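Local coordinates for putative cell filamentation protein (Bartonella quintana, PDB 4N67) that may transfer AMP to target proteins, as a Fic-domain effector translocated by a VirB secretion system, and binds ADP in its Fic-domain nucleotide pocket, at residues K118-R123 / T147-A152; A93-M98 / P154-N159; Q122-T125 / N129-G132; Q136-N141 / Y176-S181. The protein carries 2 engineered substitutions. All coordinates share one frame; numbering follows the deposited sequence. Where two conformers were deposited one is given.

Interaction 1 (K118-R123 / T147-A152). With ADP (adenosine-5'-diphosphate), chain B.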
loop_
_atom_site.group_PDB
_atom_site.type_symbol
_atom_site.label_atom_id
_atom_site.label_comp_id
_atom_site.label_asym_id
_atom_site.label_seq_id
_atom_site.Cartn_x
_atom_site.Cartn_y
_atom_site.Cartn_z
ATOM N N LYS A 118 6.094 -1.604 12.556
ATOM C CA LYS A 118 7.360 -1.488 13.324
ATOM C C LYS A 118 8.322 -2.614 13.003
ATOM O O LYS A 118 9.519 -2.373 12.759
ATOM C CB LYS A 118 7.087 -1.453 14.829
ATOM N N LYS A 119 7.815 -3.847 12.959
ATOM C CA LYS A 119 8.646 -5.006 12.631
ATOM C C LYS A 119 9.233 -4.899 11.234
ATOM O O LYS A 119 10.406 -5.227 11.019
ATOM C CB LYS A 119 7.870 -6.326 12.805
ATOM N N LEU A 120 8.426 -4.421 10.281
ATOM C CA LEU A 120 8.900 -4.227 8.916
ATOM C C LEU A 120 9.991 -3.163 8.843
ATOM O O LEU A 120 11.015 -3.379 8.196
ATOM C CB LEU A 120 7.723 -3.894 7.989
ATOM C CG LEU A 120 8.135 -3.662 6.536
ATOM C CD1 LEU A 120 8.890 -4.843 5.918
ATOM C CD2 LEU A 120 6.883 -3.318 5.759
ATOM N N GLU A 121 9.780 -2.042 9.543
ATOM C CA GLU A 121 10.795 -0.981 9.648
ATOM C C GLU A 121 12.114 -1.525 10.131
ATOM O O GLU A 121 13.163 -1.253 9.566
ATOM C CB GLU A 121 10.398 0.070 10.676
ATOM C CG GLU A 121 9.307 0.982 10.272
ATOM C CD GLU A 121 9.009 2.038 11.328
ATOM O OE1 GLU A 121 9.649 2.076 12.406
ATOM O OE2 GLU A 121 8.119 2.842 11.064
ATOM N N GLN A 122 12.058 -2.286 11.201
ATOM C CA GLN A 122 13.265 -2.866 11.762
ATOM C C GLN A 122 13.949 -3.834 10.805
ATOM O O GLN A 122 15.196 -3.870 10.720
ATOM C CB GLN A 122 12.950 -3.556 13.071
ATOM C CG GLN A 122 12.528 -2.581 14.156
ATOM C CD GLN A 122 11.981 -3.287 15.379
ATOM O OE1 GLN A 122 11.335 -4.322 15.268
ATOM N NE2 GLN A 122 12.268 -2.747 16.561
ATOM N N ARG A 123 13.157 -4.627 10.086
ATOM C CA ARG A 123 13.720 -5.563 9.117
ATOM C C ARG A 123 14.406 -4.782 7.978
ATOM O O ARG A 123 15.544 -5.122 7.552
ATOM C CB ARG A 123 12.642 -6.537 8.595
ATOM C CG ARG A 123 12.310 -7.656 9.578
ATOM C CD ARG A 123 11.406 -8.745 9.003
ATOM N NE ARG A 123 9.994 -8.373 9.111
ATOM C CZ ARG A 123 9.130 -8.187 8.103
ATOM N NH1 ARG A 123 9.465 -8.358 6.816
ATOM N NH2 ARG A 123 7.891 -7.842 8.395
ATOM N N THR A 147 4.384 -8.797 1.000
ATOM C CA THR A 147 3.399 -9.625 1.720
ATOM C C THR A 147 3.206 -9.108 3.151
ATOM O O THR A 147 2.093 -9.141 3.663
ATOM C CB THR A 147 3.741 -11.117 1.700
ATOM O OG1 THR A 147 5.022 -11.326 2.253
ATOM C CG2 THR A 147 3.762 -11.625 0.281
ATOM N N ALA A 148 4.267 -8.613 3.790
ATOM C CA ALA A 148 4.121 -7.993 5.105
ATOM C C ALA A 148 3.205 -6.775 5.050
ATOM O O ALA A 148 2.315 -6.600 5.898
ATOM C CB ALA A 148 5.482 -7.622 5.659
ATOM N N LEU A 149 3.391 -5.938 4.040
ATOM C CA LEU A 149 2.508 -4.783 3.862
ATOM C C LEU A 149 1.075 -5.208 3.602
ATOM O O LEU A 149 0.121 -4.597 4.147
ATOM C CB LEU A 149 3.012 -3.889 2.722
ATOM C CG LEU A 149 4.269 -3.081 3.038
ATOM C CD1 LEU A 149 4.812 -2.476 1.745
ATOM C CD2 LEU A 149 4.021 -1.987 4.066
ATOM N N ASP A 150 0.917 -6.235 2.780
ATOM C CA ASP A 150 -0.427 -6.731 2.432
ATOM C C ASP A 150 -1.177 -7.115 3.685
ATOM O O ASP A 150 -2.348 -6.758 3.825
ATOM C CB ASP A 150 -0.386 -7.982 1.526
ATOM C CG ASP A 150 -0.552 -7.690 0.056
ATOM O OD1 ASP A 150 -1.025 -6.612 -0.320
ATOM O OD2 ASP A 150 -0.318 -8.643 -0.738
ATOM N N HIS A 151 -0.525 -7.856 4.575
ATOM C CA HIS A 151 -1.185 -8.309 5.778
ATOM C C HIS A 151 -1.501 -7.143 6.696
ATOM O O HIS A 151 -2.569 -7.109 7.297
ATOM C CB HIS A 151 -0.370 -9.357 6.529
ATOM C CG HIS A 151 -1.086 -9.878 7.730
ATOM N ND1 HIS A 151 -0.906 -9.349 8.985
ATOM C CD2 HIS A 151 -2.033 -10.840 7.858
ATOM C CE1 HIS A 151 -1.717 -9.953 9.835
ATOM N NE2 HIS A 151 -2.402 -10.870 9.181
ATOM N N ALA A 152 -0.581 -6.203 6.824
ATOM C CA ALA A 152 -0.827 -5.057 7.717
ATOM C C ALA A 152 -2.034 -4.214 7.260
ATOM O O ALA A 152 -2.823 -3.747 8.087
ATOM C CB ALA A 152 0.409 -4.187 7.834
HETATM P PB ADP B . -8.000 -1.361 -0.869
HETATM O O1B ADP B . -9.271 -1.913 -0.203
HETATM O O2B ADP B . -6.944 -1.126 0.155
HETATM O O3B ADP B . -8.237 -0.130 -1.748
HETATM P PA ADP B . -6.568 -3.032 -2.819
HETATM O O1A ADP B . -7.166 -3.523 -4.147
HETATM O O2A ADP B . -5.679 -1.813 -2.894
HETATM O O3A ADP B . -7.783 -2.670 -1.777
HETATM O "O5'" ADP B . -5.853 -4.275 -2.139
HETATM C "C5'" ADP B . -4.872 -4.112 -1.108
HETATM C "C4'" ADP B . -3.885 -5.269 -1.211
HETATM O "O4'" ADP B . -4.521 -6.483 -0.763
HETATM C "C3'" ADP B . -3.381 -5.503 -2.632
HETATM O "O3'" ADP B . -1.956 -5.719 -2.634
HETATM C "C2'" ADP B . -4.123 -6.755 -3.063
HETATM O "O2'" ADP B . -3.443 -7.542 -4.050
HETATM C "C1'" ADP B . -4.262 -7.491 -1.762
HETATM N N9 ADP B . -5.353 -8.485 -1.718
HETATM C C8 ADP B . -6.462 -8.567 -2.480
HETATM N N7 ADP B . -7.189 -9.629 -2.055
HETATM C C5 ADP B . -6.560 -10.220 -1.033
HETATM C C6 ADP B . -6.775 -11.373 -0.149
HETATM N N6 ADP B . -7.915 -12.108 -0.325
HETATM N N1 ADP B . -5.882 -11.661 0.811
HETATM C C2 ADP B . -4.768 -10.890 0.958
HETATM N N3 ADP B . -4.512 -9.824 0.166
HETATM C C4 ADP B . -5.340 -9.447 -0.807
#
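With its CG swung opposite the backbone N (chi1 180°), L120 reaches from helix 112-126 toward helix 135-152, while L149 carries its CG opposite its own carbonyl carbon (chi1 -73°) and turns CD2 to meet it. The two branches touch at L120 CD2 and L149 CD2, 3.6 Å apart, with the side chains crossing at about a right angle. A148 offers only a methyl: its CB lies 4.4 Å from L120 CD1. R123 bends at chi3 and folds back along its own helix, where one guanidinium face lies over L120 CA, off centre. The A148 methyl lies at the guanidinium edge, in its plane, CB 3.7 Å from R123 NH2, without a hydrogen bond. The short helix segments run antiparallel with axes 10.7 Å apart, and the join between them is slender and mostly apolar. D150 turns from the helix pair to the nucleotide: its OD1 accepts a 2.6 Å hydrogen bond from ADP O3' and another from Q163, while OD2 is bonded to S192, which should hold the carboxylate's rotation. This is the Fic-fold helical core, whose helix 135-152 leads into the Fic motif and lends D150 to the ribose side of the nucleotide pocket.

Interaction 2 (A93-M98 / P154-N159). With ADP (adenosine-5'-diphosphate), chain B.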
loop_
_atom_site.group_PDB
_atom_site.type_symbol
_atom_site.label_atom_id
_atom_site.label_comp_id
_atom_site.label_asym_id
_atom_site.label_seq_id
_atom_site.Cartn_x
_atom_site.Cartn_y
_atom_site.Cartn_z
ATOM N N ALA A 93 -14.533 8.002 12.763
ATOM C CA ALA A 93 -14.494 6.694 12.092
ATOM C C ALA A 93 -13.178 5.982 12.350
ATOM O O ALA A 93 -12.145 6.614 12.549
ATOM C CB ALA A 93 -14.687 6.867 10.593
ATOM N N CYS A 94 -13.248 4.660 12.342
ATOM C CA CYS A 94 -12.087 3.801 12.268
ATOM C C CYS A 94 -12.574 2.403 11.926
ATOM O O CYS A 94 -13.768 2.140 11.923
ATOM C CB CYS A 94 -11.299 3.805 13.563
ATOM S SG CYS A 94 -12.237 3.271 15.007
ATOM N N MET A 95 -11.630 1.520 11.635
ATOM C CA MET A 95 -11.969 0.148 11.289
ATOM C C MET A 95 -10.808 -0.763 11.633
ATOM O O MET A 95 -10.038 -1.170 10.789
ATOM C CB MET A 95 -12.365 0.035 9.829
ATOM C CG MET A 95 -12.997 -1.313 9.518
ATOM S SD MET A 95 -13.780 -1.265 7.917
ATOM C CE MET A 95 -14.546 -2.886 7.857
ATOM N N PRO A 96 -10.700 -1.120 12.898
ATOM C CA PRO A 96 -9.545 -1.881 13.357
ATOM C C PRO A 96 -9.490 -3.290 12.808
ATOM O O PRO A 96 -8.409 -3.870 12.740
ATOM C CB PRO A 96 -9.698 -1.909 14.880
ATOM C CG PRO A 96 -10.955 -1.235 15.188
ATOM C CD PRO A 96 -11.463 -0.517 14.003
ATOM N N ALA A 97 -10.638 -3.832 12.426
ATOM C CA ALA A 97 -10.671 -5.184 11.875
ATOM C C ALA A 97 -11.212 -5.160 10.451
ATOM O O ALA A 97 -12.258 -4.566 10.187
ATOM C CB ALA A 97 -11.522 -6.092 12.747
ATOM N N MET A 98 -10.476 -5.788 9.531
ATOM C CA MET A 98 -10.892 -5.938 8.125
ATOM C C MET A 98 -10.495 -7.329 7.641
ATOM O O MET A 98 -9.434 -7.824 7.980
ATOM C CB MET A 98 -10.255 -4.879 7.201
ATOM C CG MET A 98 -10.660 -3.438 7.495
ATOM S SD MET A 98 -10.235 -2.286 6.159
ATOM C CE MET A 98 -11.627 -2.503 5.077
ATOM N N PRO A 154 -2.798 -1.147 6.286
ATOM C CA PRO A 154 -2.984 -0.152 7.339
ATOM C C PRO A 154 -4.094 0.851 7.185
ATOM O O PRO A 154 -4.436 1.491 8.167
ATOM C CB PRO A 154 -1.630 0.576 7.396
ATOM C CG PRO A 154 -0.689 -0.346 6.712
ATOM C CD PRO A 154 -1.474 -1.026 5.659
ATOM N N PHE A 155 -4.621 1.004 5.970
ATOM C CA PHE A 155 -5.596 2.050 5.664
ATOM C C PHE A 155 -6.987 1.496 5.394
ATOM O O PHE A 155 -7.154 0.360 4.980
ATOM C CB PHE A 155 -5.079 2.903 4.490
ATOM C CG PHE A 155 -3.678 3.438 4.701
ATOM C CD1 PHE A 155 -3.459 4.562 5.501
ATOM C CD2 PHE A 155 -2.582 2.803 4.166
ATOM C CE1 PHE A 155 -2.185 5.015 5.742
ATOM C CE2 PHE A 155 -1.303 3.269 4.422
ATOM C CZ PHE A 155 -1.115 4.374 5.216
ATOM N N ARG A 156 -7.976 2.343 5.569
ATOM C CA ARG A 156 -9.350 1.918 5.277
ATOM C C ARG A 156 -9.530 1.540 3.793
ATOM O O ARG A 156 -10.298 0.618 3.474
ATOM C CB ARG A 156 -10.323 3.005 5.708
ATOM C CG ARG A 156 -11.758 2.778 5.283
ATOM C CD ARG A 156 -12.378 1.532 5.921
ATOM N NE ARG A 156 -13.757 1.356 5.449
ATOM C CZ ARG A 156 -14.107 0.905 4.243
ATOM N NH1 ARG A 156 -13.206 0.584 3.337
ATOM N NH2 ARG A 156 -15.405 0.847 3.921
ATOM N N LYS A 157 -8.840 2.257 2.914
ATOM C CA LYS A 157 -8.832 1.999 1.489
ATOM C C LYS A 157 -7.568 2.606 0.900
ATOM O O LYS A 157 -6.964 3.489 1.533
ATOM C CB LYS A 157 -10.063 2.634 0.820
ATOM C CG LYS A 157 -10.323 2.162 -0.590
ATOM C CD LYS A 157 -11.583 2.799 -1.149
ATOM C CE LYS A 157 -11.701 2.492 -2.641
ATOM N NZ LYS A 157 -11.919 3.739 -3.448
ATOM N N GLY A 158 -7.173 2.124 -0.283
ATOM C CA GLY A 158 -6.001 2.665 -0.972
ATOM C C GLY A 158 -4.718 1.962 -0.590
ATOM O O GLY A 158 -3.628 2.461 -0.868
ATOM N N ASN A 159 -4.816 0.786 0.005
ATOM C CA ASN A 159 -3.610 0.073 0.421
ATOM C C ASN A 159 -2.726 -0.363 -0.762
ATOM O O ASN A 159 -1.517 -0.184 -0.727
ATOM C CB ASN A 159 -3.938 -1.117 1.274
ATOM C CG ASN A 159 -4.550 -0.708 2.593
ATOM O OD1 ASN A 159 -3.820 -0.299 3.494
ATOM N ND2 ASN A 159 -5.875 -0.708 2.668
HETATM P PB ADP B . -8.000 -1.361 -0.869
HETATM O O1B ADP B . -9.271 -1.913 -0.203
HETATM O O2B ADP B . -6.944 -1.126 0.155
HETATM O O3B ADP B . -8.237 -0.130 -1.748
HETATM P PA ADP B . -6.568 -3.032 -2.819
HETATM O O1A ADP B . -7.166 -3.523 -4.147
HETATM O O2A ADP B . -5.679 -1.813 -2.894
HETATM O O3A ADP B . -7.783 -2.670 -1.777
HETATM O "O5'" ADP B . -5.853 -4.275 -2.139
HETATM C "C5'" ADP B . -4.872 -4.112 -1.108
HETATM C "C4'" ADP B . -3.885 -5.269 -1.211
HETATM O "O4'" ADP B . -4.521 -6.483 -0.763
HETATM C "C3'" ADP B . -3.381 -5.503 -2.632
HETATM O "O3'" ADP B . -1.956 -5.719 -2.634
HETATM C "C2'" ADP B . -4.123 -6.755 -3.063
HETATM O "O2'" ADP B . -3.443 -7.542 -4.050
HETATM C "C1'" ADP B . -4.262 -7.491 -1.762
HETATM N N9 ADP B . -5.353 -8.485 -1.718
HETATM C C8 ADP B . -6.462 -8.567 -2.480
HETATM N N7 ADP B . -7.189 -9.629 -2.055
HETATM C C5 ADP B . -6.560 -10.220 -1.033
HETATM C C6 ADP B . -6.775 -11.373 -0.149
HETATM N N6 ADP B . -7.915 -12.108 -0.325
HETATM N N1 ADP B . -5.882 -11.661 0.811
HETATM C C2 ADP B . -4.768 -10.890 0.958
HETATM N N3 ADP B . -4.512 -9.824 0.166
HETATM C C4 ADP B . -5.340 -9.447 -0.807
#
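The flat guanidinium of R156 is approached obliquely by two methionines. M95 SD lies 3.6 Å from R156 NE, brought there by an extended chain, and in one of its two deposited conformers M98 crosses the arginine at about a right angle, which makes the 3.9 Å approach of CE to R156 NH1 tentative. R156 bends at chi2 (64°) and also makes a cation-pi contact with Y13. F155 starts away from the 93-98 segment, and its ring has P154 CB over the rim of one face and is stacked with H66. The amide of N159 is held flat at both ends: OD1 accepts from F155 N in its own carbonyl plane, on a lone pair (2.9 Å), and ND2 donates to F155 O at 2.8 Å, almost straight at 177°, though from above that carbonyl's plane. ND2 also gives a bond to ADP O2B (2.8 Å), which N159 N grips as well at 2.9 Å, while G158 N donates to O3B at 2.9 Å. The positive phi of G158 suits a residue without a side chain and turns successive N-H groups toward the beta-phosphate. This is the Fic motif, HPFx(D/E)GNGR in the family, here with K157 at the usually acidic position; its glycine-asparagine turn holds the beta-phosphate of ADP, as in the anion hole of Fic enzymes.

Interaction 3 (Q122-T125 / N129-G132)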
loop_
_atom_site.group_PDB
_atom_site.type_symbol
_atom_site.label_atom_id
_atom_site.label_comp_id
_atom_site.label_asym_id
_atom_site.label_seq_id
_atom_site.Cartn_x
_atom_site.Cartn_y
_atom_site.Cartn_z
ATOM N N GLN A 122 12.058 -2.286 11.201
ATOM C CA GLN A 122 13.265 -2.866 11.762
ATOM C C GLN A 122 13.949 -3.834 10.805
ATOM O O GLN A 122 15.196 -3.870 10.720
ATOM C CB GLN A 122 12.950 -3.556 13.071
ATOM C CG GLN A 122 12.528 -2.581 14.156
ATOM C CD GLN A 122 11.981 -3.287 15.379
ATOM O OE1 GLN A 122 11.335 -4.322 15.268
ATOM N NE2 GLN A 122 12.268 -2.747 16.561
ATOM N N ARG A 123 13.157 -4.627 10.086
ATOM C CA ARG A 123 13.720 -5.563 9.117
ATOM C C ARG A 123 14.406 -4.782 7.978
ATOM O O ARG A 123 15.544 -5.122 7.552
ATOM C CB ARG A 123 12.642 -6.537 8.595
ATOM C CG ARG A 123 12.310 -7.656 9.578
ATOM C CD ARG A 123 11.406 -8.745 9.003
ATOM N NE ARG A 123 9.994 -8.373 9.111
ATOM C CZ ARG A 123 9.130 -8.187 8.103
ATOM N NH1 ARG A 123 9.465 -8.358 6.816
ATOM N NH2 ARG A 123 7.891 -7.842 8.395
ATOM N N LEU A 124 13.761 -3.705 7.500
ATOM C CA LEU A 124 14.361 -2.915 6.422
ATOM C C LEU A 124 15.654 -2.268 6.888
ATOM O O LEU A 124 16.643 -2.257 6.157
ATOM C CB LEU A 124 13.396 -1.875 5.844
ATOM C CG LEU A 124 12.297 -2.496 5.009
ATOM C CD1 LEU A 124 11.217 -1.453 4.764
ATOM C CD2 LEU A 124 12.862 -3.047 3.716
ATOM N N THR A 125 15.668 -1.750 8.111
ATOM C CA THR A 125 16.898 -1.143 8.629
ATOM C C THR A 125 17.995 -2.189 8.736
ATOM O O THR A 125 19.148 -1.950 8.336
ATOM C CB THR A 125 16.679 -0.476 9.995
ATOM O OG1 THR A 125 15.750 0.597 9.852
ATOM C CG2 THR A 125 18.017 0.059 10.525
ATOM N N ASN A 129 17.859 -1.431 3.767
ATOM C CA ASN A 129 16.843 -1.123 2.755
ATOM C C ASN A 129 16.972 -1.948 1.493
ATOM O O ASN A 129 16.683 -1.463 0.390
ATOM C CB ASN A 129 16.856 0.361 2.417
ATOM C CG ASN A 129 16.445 1.201 3.589
ATOM O OD1 ASN A 129 15.651 0.762 4.444
ATOM N ND2 ASN A 129 16.998 2.411 3.659
ATOM N N LEU A 130 17.378 -3.204 1.665
ATOM C CA LEU A 130 17.577 -4.141 0.565
ATOM C C LEU A 130 18.654 -3.763 -0.441
ATOM O O LEU A 130 18.660 -4.301 -1.538
ATOM C CB LEU A 130 16.248 -4.414 -0.158
ATOM C CG LEU A 130 15.032 -4.767 0.704
ATOM C CD1 LEU A 130 13.872 -5.229 -0.182
ATOM C CD2 LEU A 130 15.395 -5.827 1.743
ATOM N N GLN A 131 19.591 -2.894 -0.057
ATOM C CA GLN A 131 20.751 -2.607 -0.889
ATOM C C GLN A 131 21.752 -3.765 -0.889
ATOM O O GLN A 131 21.770 -4.602 0.018
ATOM C CB GLN A 131 21.458 -1.350 -0.390
ATOM C CG GLN A 131 20.635 -0.090 -0.481
ATOM C CD GLN A 131 21.382 1.132 0.018
ATOM O OE1 GLN A 131 20.875 1.862 0.860
ATOM N NE2 GLN A 131 22.584 1.362 -0.498
ATOM N N GLY A 132 22.568 -3.850 -1.939
ATOM C CA GLY A 132 23.619 -4.831 -1.991
ATOM C C GLY A 132 23.186 -6.253 -2.249
ATOM O O GLY A 132 23.881 -7.207 -1.909
#
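L124 and N129 lie side by side across the end of helix 112-126, leucine on the helix and asparagine on the chain that leaves it. The N129 side chain stands with CG opposite the carbonyl carbon (chi1 -65°), which lays its amide back over the helix end: OD1 comes to 3.7 Å from L124 CB, alongside the methylene. The same oxygen lies 3.6 Å from L124 O; two acceptors cannot bond to each other, and the backbone provides the real link instead. N129 N donates to L124 O at 2.8 Å with an N-H...O angle of 165°, the donor tilted 27° from the carbonyl plane, so a helix carbonyl near the C-terminal end is taken up by an N-H five residues on. ND2, on the other branch of the amide, has a weak bond to G55 O. L130 follows with its side chain leaning obliquely across L124, and the leucines meet at L124 CD2 and L130 CG, 4.1 Å apart, an ordinary van der Waals touch. Positive phi at both N129 and L130 turns the chain here, so that one side chain sits over the helix end and the next drops into the interior. There L124 packs on V145, F166 and L170, and L130 on F138 and L170. The contact therefore works by division of labour: a nearly straight backbone hydrogen bond fixes the turn and satisfies a carbonyl of the last helical turn, while the leucine pair packs, without a directional bond, on the neighbouring helices 135-152 and 164-174.

Interaction 4 (Q136-N141 / Y176-S181)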
loop_
_atom_site.group_PDB
_atom_site.type_symbol
_atom_site.label_atom_id
_atom_site.label_comp_id
_atom_site.label_asym_id
_atom_site.label_seq_id
_atom_site.Cartn_x
_atom_site.Cartn_y
_atom_site.Cartn_z
ATOM N N GLN A 136 18.031 -11.837 -7.926
ATOM C CA GLN A 136 17.152 -12.887 -7.391
ATOM C C GLN A 136 16.822 -12.603 -5.919
ATOM O O GLN A 136 15.671 -12.689 -5.505
ATOM C CB GLN A 136 17.829 -14.255 -7.510
ATOM N N GLU A 137 17.841 -12.309 -5.127
ATOM C CA GLU A 137 17.652 -11.971 -3.710
ATOM C C GLU A 137 16.768 -10.744 -3.516
ATOM O O GLU A 137 15.933 -10.691 -2.597
ATOM C CB GLU A 137 18.973 -11.698 -3.032
ATOM C CG GLU A 137 19.762 -12.970 -2.887
ATOM C CD GLU A 137 21.200 -12.731 -2.559
ATOM O OE1 GLU A 137 21.660 -11.559 -2.475
ATOM O OE2 GLU A 137 21.892 -13.755 -2.397
ATOM N N PHE A 138 17.000 -9.732 -4.344
ATOM C CA PHE A 138 16.234 -8.527 -4.202
ATOM C C PHE A 138 14.757 -8.856 -4.430
ATOM O O PHE A 138 13.879 -8.429 -3.661
ATOM C CB PHE A 138 16.689 -7.430 -5.158
ATOM C CG PHE A 138 15.820 -6.219 -5.066
ATOM C CD1 PHE A 138 16.013 -5.283 -4.061
ATOM C CD2 PHE A 138 14.746 -6.064 -5.916
ATOM C CE1 PHE A 138 15.167 -4.195 -3.923
ATOM C CE2 PHE A 138 13.890 -4.989 -5.789
ATOM C CZ PHE A 138 14.110 -4.051 -4.794
ATOM N N ALA A 139 14.475 -9.608 -5.499
ATOM C CA ALA A 139 13.078 -9.975 -5.808
ATOM C C ALA A 139 12.434 -10.740 -4.668
ATOM O O ALA A 139 11.279 -10.454 -4.308
ATOM C CB ALA A 139 12.942 -10.737 -7.118
ATOM N N ALA A 140 13.151 -11.687 -4.085
ATOM C CA ALA A 140 12.575 -12.481 -2.995
ATOM C C ALA A 140 12.313 -11.601 -1.774
ATOM O O ALA A 140 11.293 -11.732 -1.095
ATOM C CB ALA A 140 13.502 -13.637 -2.633
ATOM N N ASN A 141 13.239 -10.692 -1.489
ATOM C CA ASN A 141 13.112 -9.858 -0.326
ATOM C C ASN A 141 12.006 -8.825 -0.538
ATOM O O ASN A 141 11.262 -8.529 0.400
ATOM C CB ASN A 141 14.430 -9.156 0.007
ATOM C CG ASN A 141 15.331 -9.995 0.895
ATOM O OD1 ASN A 141 15.210 -9.955 2.112
ATOM N ND2 ASN A 141 16.242 -10.732 0.296
ATOM N N TYR A 176 17.098 -0.793 -8.221
ATOM C CA TYR A 176 16.214 -1.623 -9.065
ATOM C C TYR A 176 14.953 -0.873 -9.465
ATOM O O TYR A 176 14.348 -0.154 -8.642
ATOM C CB TYR A 176 15.830 -2.881 -8.303
ATOM C CG TYR A 176 16.955 -3.872 -8.154
ATOM C CD1 TYR A 176 17.275 -4.715 -9.198
ATOM C CD2 TYR A 176 17.738 -3.958 -6.977
ATOM C CE1 TYR A 176 18.306 -5.623 -9.113
ATOM C CE2 TYR A 176 18.774 -4.868 -6.893
ATOM C CZ TYR A 176 19.060 -5.704 -7.958
ATOM O OH TYR A 176 20.111 -6.628 -7.919
ATOM N N LYS A 177 14.540 -1.035 -10.723
ATOM C CA LYS A 177 13.298 -0.481 -11.208
ATOM C C LYS A 177 12.232 -1.553 -11.045
ATOM O O LYS A 177 12.363 -2.619 -11.602
ATOM C CB LYS A 177 13.381 -0.078 -12.689
ATOM C CG LYS A 177 12.046 0.456 -13.173
ATOM C CD LYS A 177 12.075 1.137 -14.521
ATOM C CE LYS A 177 10.681 1.629 -14.873
ATOM N NZ LYS A 177 10.075 2.490 -13.831
ATOM N N ILE A 178 11.172 -1.256 -10.289
ATOM C CA ILE A 178 10.035 -2.179 -10.110
ATOM C C ILE A 178 8.871 -1.548 -10.856
ATOM O O ILE A 178 8.483 -0.422 -10.538
ATOM C CB ILE A 178 9.677 -2.371 -8.624
ATOM C CG1 ILE A 178 10.865 -2.959 -7.856
ATOM C CG2 ILE A 178 8.424 -3.239 -8.478
ATOM C CD1 ILE A 178 10.621 -3.113 -6.358
ATOM N N ASP A 179 8.334 -2.265 -11.848
ATOM C CA ASP A 179 7.311 -1.700 -12.766
ATOM C C ASP A 179 6.045 -2.544 -12.753
ATOM O O ASP A 179 5.932 -3.558 -13.458
ATOM C CB ASP A 179 7.896 -1.558 -14.178
ATOM C CG ASP A 179 6.954 -0.825 -15.141
ATOM O OD1 ASP A 179 5.788 -0.558 -14.740
ATOM O OD2 ASP A 179 7.403 -0.538 -16.266
ATOM N N PHE A 180 5.064 -2.115 -11.966
ATOM C CA PHE A 180 3.858 -2.917 -11.777
ATOM C C PHE A 180 2.954 -2.900 -12.982
ATOM O O PHE A 180 2.082 -3.744 -13.081
ATOM C CB PHE A 180 3.071 -2.452 -10.558
ATOM C CG PHE A 180 3.733 -2.800 -9.258
ATOM C CD1 PHE A 180 3.520 -4.028 -8.687
ATOM C CD2 PHE A 180 4.520 -1.875 -8.585
ATOM C CE1 PHE A 180 4.081 -4.370 -7.476
ATOM C CE2 PHE A 180 5.104 -2.208 -7.366
ATOM C CZ PHE A 180 4.884 -3.449 -6.803
ATOM N N SER A 181 3.205 -1.949 -13.877
ATOM C CA SER A 181 2.452 -1.852 -15.146
ATOM C C SER A 181 2.702 -3.039 -16.062
ATOM O O SER A 181 1.937 -3.267 -17.012
ATOM C CB SER A 181 2.768 -0.532 -15.862
ATOM O OG SER A 181 3.972 -0.545 -16.588
#
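F138 and Y176 form the tight part of this contact, an offset stack with ring centroids 4.4 Å apart and planes tilted by 17°. F138 extends from helix 135-152 with CG opposite the backbone N (chi1 176°), straight toward strand 176-178; the two side chains slide past each other in opposite directions, so each ring also receives the other residue's CB over its face. F138 CB lies 4.1 Å from the centroid of the Y176 ring, and Y176 CB 4.2 Å from that of F138, a reciprocal pair of CH-pi contacts. The closest atoms are F138 CG and Y176 CD2 at 3.5 Å. I178, two residues along the strand, comes to the edge of the phenylalanine: its CD1 lies in the ring plane, 3.8 Å from F138 CE2. These three residues are buried, whereas E137, K177 and S181 are exposed and make no contact across, K177 pointing away from the helix. On this solvent side the bonds are local. N141 ND2 donates to E137 O at 2.9 Å, from the opposite face of the carbonyl to the helical bond of N141 N. Past the strand, D179 OD1 takes S181 OG at 2.6 Å together with S181 N, the latter closing an Asx turn. The join is thus held by dispersion and shape across two ring faces and one edge. No hydrogen bond joins the two segments; the Y176 hydroxyl is tied instead to L133 O, just ahead of the helix, while the other polar bonds stay local.

From the N terminus, interaction 2 opens first, in the loop after strand 92-93, and closes at 154-159 on the Fic motif, a loop that encloses interactions 1 and 3. Interaction 1 joins helix 112-126 to the end of helix 135-152; interaction 3 starts from the same helix, sharing Q122 and R123, and closes a short turn before helix 135-152 begins. Interaction 4 opens on that helix after interaction 3 has closed, and crosses both 1 and 2 to reach strand 176-178. L130 packs on F138 and N141, joining 3 to 4, and L149 meets P154, joining 1 to 2. Interactions 1 and 2 touch ADP; 2 lies opposite 3 and 4 across the chain's centre.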